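Local coordinates for hydrolase (Thermococcus thioreducens, PDB 6IAH), which is a phosphatase of the haloacid dehalogenase superfamily that binds magnesium and may hydrolyse phosphoglycolate among a range of phosphorylated substrates, at residues Ile131-Ala140 with Asp228-Leu237. Residues are numbered along the deposited sequence; the frame is centred on the assembly and turned at random.
Sequences IVRRGLLERA and DVNEFLENAL
Ile131 offers its carbonyl O to the side-chain amide of buried Asn230, whose ND2 donates from 2.9 Å, above the carbonyl plane. Asparagine suits this place because its OD1 can also accept from the backbone, taking Arg133 N at 3.0 Å; the two bonds fix the amide's rotation where the chain enters helix 134-141. Val132, compact and branched, lays CB against Val229 CG1 (3.8 Å). Arg133 reaches obliquely past Asn230 and, bent at chi3 (-51°), brings NH2 to Glu234 OE2 in a 3.1 Å salt bridge. The bond lies in the guanidinium plane but meets the carboxylate from above; a water bridges Arg133 NH1 and Glu234 OE1. Leu136 is a knob among Asn230, Leu233, Glu234 and Leu237; its apolar fork sets CD1 against Asn230 and, toward the rim, one guanidinium face of Arg133, and CD2 3.9 Å from Glu234 CG. Arg139 covers Leu237 CD1 with a guanidinium face, and small Ala140 lets Leu237 CD2 come within 3.9 Å of its CA. The helix-segment axes approach to 10.0 Å, nearly parallel (30°), on the parallel sheet of the Rossmann-like HAD core: Leu137, Val229 and Leu233 rest on Phe5 of strand 2-5, while helix 154-164 meets Val132 and Leu137 through Ile164.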
loop_
_atom_site.group_PDB
_atom_site.type_symbol
_atom_site.label_atom_id
_atom_site.label_comp_id
_atom_site.label_asym_id
_atom_site.label_seq_id
_atom_site.Cartn_x
_atom_site.Cartn_y
_atom_site.Cartn_z
ATOM N N ILE A 131 -8.652 -11.243 -1.615
ATOM C CA ILE A 131 -8.029 -12.566 -1.390
ATOM C C ILE A 131 -8.813 -13.289 -0.297
ATOM O O ILE A 131 -9.214 -14.408 -0.451
ATOM C CB ILE A 131 -6.528 -12.470 -1.019
ATOM C CG1 ILE A 131 -5.755 -11.706 -2.102
ATOM C CG2 ILE A 131 -5.962 -13.861 -0.772
ATOM C CD1 ILE A 131 -4.385 -11.197 -1.663
ATOM N N VAL A 132 -9.095 -12.605 0.798
ATOM C CA VAL A 132 -9.789 -13.258 1.904
ATOM C C VAL A 132 -11.263 -13.569 1.522
ATOM O O VAL A 132 -11.844 -12.872 0.684
ATOM C CB VAL A 132 -9.641 -12.411 3.181
ATOM C CG1 VAL A 132 -10.446 -11.124 3.082
ATOM C CG2 VAL A 132 -10.008 -13.226 4.395
ATOM N N ARG A 133 -11.817 -14.660 2.073
ATOM C CA ARG A 133 -13.213 -15.018 1.914
ATOM C C ARG A 133 -13.862 -14.456 3.141
ATOM O O ARG A 133 -13.428 -14.767 4.243
ATOM C CB ARG A 133 -13.409 -16.527 1.849
ATOM C CG ARG A 133 -12.696 -17.085 0.616
ATOM C CD ARG A 133 -13.210 -18.475 0.271
ATOM N NE ARG A 133 -13.199 -19.397 1.414
ATOM C CZ ARG A 133 -12.230 -20.263 1.727
ATOM N NH1 ARG A 133 -11.098 -20.382 1.021
ATOM N NH2 ARG A 133 -12.412 -21.031 2.805
ATOM N N ARG A 134 -14.904 -13.648 2.938
ATOM C CA ARG A 134 -15.619 -12.984 4.038
ATOM C C ARG A 134 -16.189 -13.996 5.060
ATOM O O ARG A 134 -16.300 -13.705 6.267
ATOM C CB ARG A 134 -16.728 -12.044 3.478
ATOM C CG ARG A 134 -17.441 -12.519 2.210
ATOM C CD ARG A 134 -18.428 -11.489 1.597
ATOM N NE ARG A 134 -19.560 -12.184 0.982
ATOM C CZ ARG A 134 -19.726 -12.413 -0.324
ATOM N NH1 ARG A 134 -18.869 -11.955 -1.239
ATOM N NH2 ARG A 134 -20.784 -13.104 -0.718
ATOM N N GLY A 135 -16.558 -15.176 4.574
ATOM C CA GLY A 135 -17.113 -16.254 5.443
ATOM C C GLY A 135 -16.122 -16.670 6.503
ATOM O O GLY A 135 -16.493 -16.876 7.675
ATOM N N LEU A 136 -14.836 -16.700 6.147
ATOM C CA LEU A 136 -13.799 -16.950 7.162
ATOM C C LEU A 136 -13.654 -15.857 8.209
ATOM O O LEU A 136 -13.418 -16.178 9.391
ATOM C CB LEU A 136 -12.458 -17.298 6.554
ATOM C CG LEU A 136 -12.475 -18.584 5.732
ATOM C CD1 LEU A 136 -11.193 -18.787 4.936
ATOM C CD2 LEU A 136 -12.748 -19.811 6.627
ATOM N N LEU A 137 -13.776 -14.593 7.814
ATOM C CA LEU A 137 -13.638 -13.500 8.774
ATOM C C LEU A 137 -14.815 -13.550 9.734
ATOM O O LEU A 137 -14.692 -13.264 10.924
ATOM C CB LEU A 137 -13.543 -12.132 8.065
ATOM C CG LEU A 137 -12.285 -11.904 7.231
ATOM C CD1 LEU A 137 -12.430 -10.735 6.303
ATOM C CD2 LEU A 137 -11.043 -11.764 8.096
ATOM N N GLU A 138 -15.983 -13.836 9.174
ATOM C CA GLU A 138 -17.189 -13.995 9.947
ATOM C C GLU A 138 -17.017 -15.145 10.904
ATOM O O GLU A 138 -17.211 -14.995 12.120
ATOM C CB GLU A 138 -18.400 -14.207 9.047
ATOM C CG GLU A 138 -18.818 -12.966 8.240
ATOM C CD GLU A 138 -19.639 -13.296 6.950
ATOM O OE1 GLU A 138 -20.156 -14.447 6.770
ATOM O OE2 GLU A 138 -19.761 -12.395 6.076
ATOM N N ARG A 139 -16.578 -16.265 10.375
ATOM C CA ARG A 139 -16.371 -17.400 11.281
ATOM C C ARG A 139 -15.364 -17.092 12.375
ATOM O O ARG A 139 -15.634 -17.366 13.559
ATOM C CB ARG A 139 -15.958 -18.642 10.504
ATOM C CG ARG A 139 -17.118 -19.231 9.781
ATOM C CD ARG A 139 -16.610 -20.187 8.759
ATOM N NE ARG A 139 -15.831 -21.264 9.374
ATOM C CZ ARG A 139 -15.171 -22.199 8.714
ATOM N NH1 ARG A 139 -15.169 -22.209 7.399
ATOM N NH2 ARG A 139 -14.468 -23.139 9.385
ATOM N N ALA A 140 -14.230 -16.465 12.001
ATOM C CA ALA A 140 -13.170 -16.190 12.973
ATOM C C ALA A 140 -13.548 -15.195 14.028
ATOM O O ALA A 140 -13.096 -15.336 15.153
ATOM C CB ALA A 140 -11.932 -15.754 12.301
ATOM N N ASP A 228 -1.988 -18.712 1.970
ATOM C CA ASP A 228 -2.642 -17.421 1.949
ATOM C C ASP A 228 -3.381 -17.285 3.251
ATOM O O ASP A 228 -3.366 -18.195 4.094
ATOM C CB ASP A 228 -3.586 -17.315 0.758
ATOM C CG ASP A 228 -4.626 -18.447 0.711
ATOM O OD1 ASP A 228 -5.206 -18.849 1.744
ATOM O OD2 ASP A 228 -4.881 -18.938 -0.407
ATOM N N VAL A 229 -4.030 -16.141 3.405
ATOM C CA VAL A 229 -4.747 -15.819 4.664
ATOM C C VAL A 229 -5.901 -16.798 4.929
ATOM O O VAL A 229 -6.323 -17.018 6.069
ATOM C CB VAL A 229 -5.228 -14.362 4.637
ATOM C CG1 VAL A 229 -6.318 -14.150 3.604
ATOM C CG2 VAL A 229 -5.676 -13.914 6.047
ATOM N N ASN A 230 -6.450 -17.384 3.878
ATOM C CA ASN A 230 -7.626 -18.258 4.082
ATOM C C ASN A 230 -7.194 -19.560 4.669
ATOM O O ASN A 230 -7.865 -20.078 5.551
ATOM C CB ASN A 230 -8.365 -18.501 2.737
ATOM C CG ASN A 230 -9.000 -17.237 2.211
ATOM O OD1 ASN A 230 -9.602 -16.463 2.983
ATOM N ND2 ASN A 230 -8.852 -16.991 0.914
ATOM N N GLU A 231 -6.072 -20.101 4.192
ATOM C CA GLU A 231 -5.535 -21.329 4.787
ATOM C C GLU A 231 -5.142 -21.042 6.227
ATOM O O GLU A 231 -5.399 -21.839 7.134
ATOM C CB GLU A 231 -4.336 -21.829 4.004
ATOM C CG GLU A 231 -3.690 -23.078 4.574
ATOM C CD GLU A 231 -2.611 -23.562 3.628
ATOM O OE1 GLU A 231 -3.004 -24.066 2.567
ATOM O OE2 GLU A 231 -1.404 -23.310 3.866
ATOM N N PHE A 232 -4.527 -19.894 6.430
ATOM C CA PHE A 232 -4.248 -19.486 7.793
ATOM C C PHE A 232 -5.488 -19.476 8.680
ATOM O O PHE A 232 -5.498 -20.022 9.822
ATOM C CB PHE A 232 -3.545 -18.134 7.852
ATOM C CG PHE A 232 -3.287 -17.739 9.277
ATOM C CD1 PHE A 232 -2.249 -18.342 9.962
ATOM C CD2 PHE A 232 -4.209 -16.983 9.970
ATOM C CE1 PHE A 232 -2.028 -18.084 11.273
ATOM C CE2 PHE A 232 -4.004 -16.742 11.332
ATOM C CZ PHE A 232 -2.921 -17.294 11.942
ATOM N N LEU A 233 -6.553 -18.844 8.200
ATOM C CA LEU A 233 -7.768 -18.732 9.040
ATOM C C LEU A 233 -8.446 -20.068 9.278
ATOM O O LEU A 233 -8.911 -20.326 10.361
ATOM C CB LEU A 233 -8.783 -17.751 8.475
ATOM C CG LEU A 233 -8.379 -16.286 8.668
ATOM C CD1 LEU A 233 -9.303 -15.413 7.852
ATOM C CD2 LEU A 233 -8.357 -15.803 10.125
ATOM N N GLU A 234 -8.444 -20.934 8.275
ATOM C CA GLU A 234 -8.959 -22.268 8.439
ATOM C C GLU A 234 -8.165 -23.093 9.445
ATOM O O GLU A 234 -8.759 -23.741 10.282
ATOM C CB GLU A 234 -8.913 -22.989 7.103
ATOM C CG GLU A 234 -10.001 -22.550 6.212
ATOM C CD GLU A 234 -9.885 -23.191 4.843
ATOM O OE1 GLU A 234 -8.752 -23.532 4.428
ATOM O OE2 GLU A 234 -10.960 -23.350 4.224
ATOM N N ASN A 235 -6.829 -23.034 9.382
ATOM C CA ASN A 235 -6.004 -23.721 10.387
ATOM C C ASN A 235 -6.292 -23.180 11.766
ATOM O O ASN A 235 -6.449 -23.939 12.694
ATOM C CB ASN A 235 -4.528 -23.550 10.100
ATOM C CG ASN A 235 -4.099 -24.253 8.835
ATOM O OD1 ASN A 235 -4.820 -25.068 8.298
ATOM N ND2 ASN A 235 -2.926 -23.921 8.356
ATOM N N ALA A 236 -6.450 -21.872 11.886
ATOM C CA ALA A 236 -6.703 -21.268 13.220
ATOM C C ALA A 236 -8.039 -21.721 13.813
ATOM O O ALA A 236 -8.163 -22.000 15.013
ATOM C CB ALA A 236 -6.667 -19.761 13.139
ATOM N N LEU A 237 -9.048 -21.796 12.950
ATOM C CA LEU A 237 -10.374 -22.178 13.373
ATOM C C LEU A 237 -10.440 -23.677 13.716
ATOM O O LEU A 237 -11.154 -24.083 14.635
ATOM C CB LEU A 237 -11.397 -21.870 12.244
ATOM C CG LEU A 237 -11.746 -20.389 12.140
ATOM C CD1 LEU A 237 -12.295 -20.065 10.771
ATOM C CD2 LEU A 237 -12.695 -20.001 13.260
HETATM O O HOH W 1 -8.610 -22.098 1.772
HETATM O O HOH W 2 -13.590 -24.097 5.788
#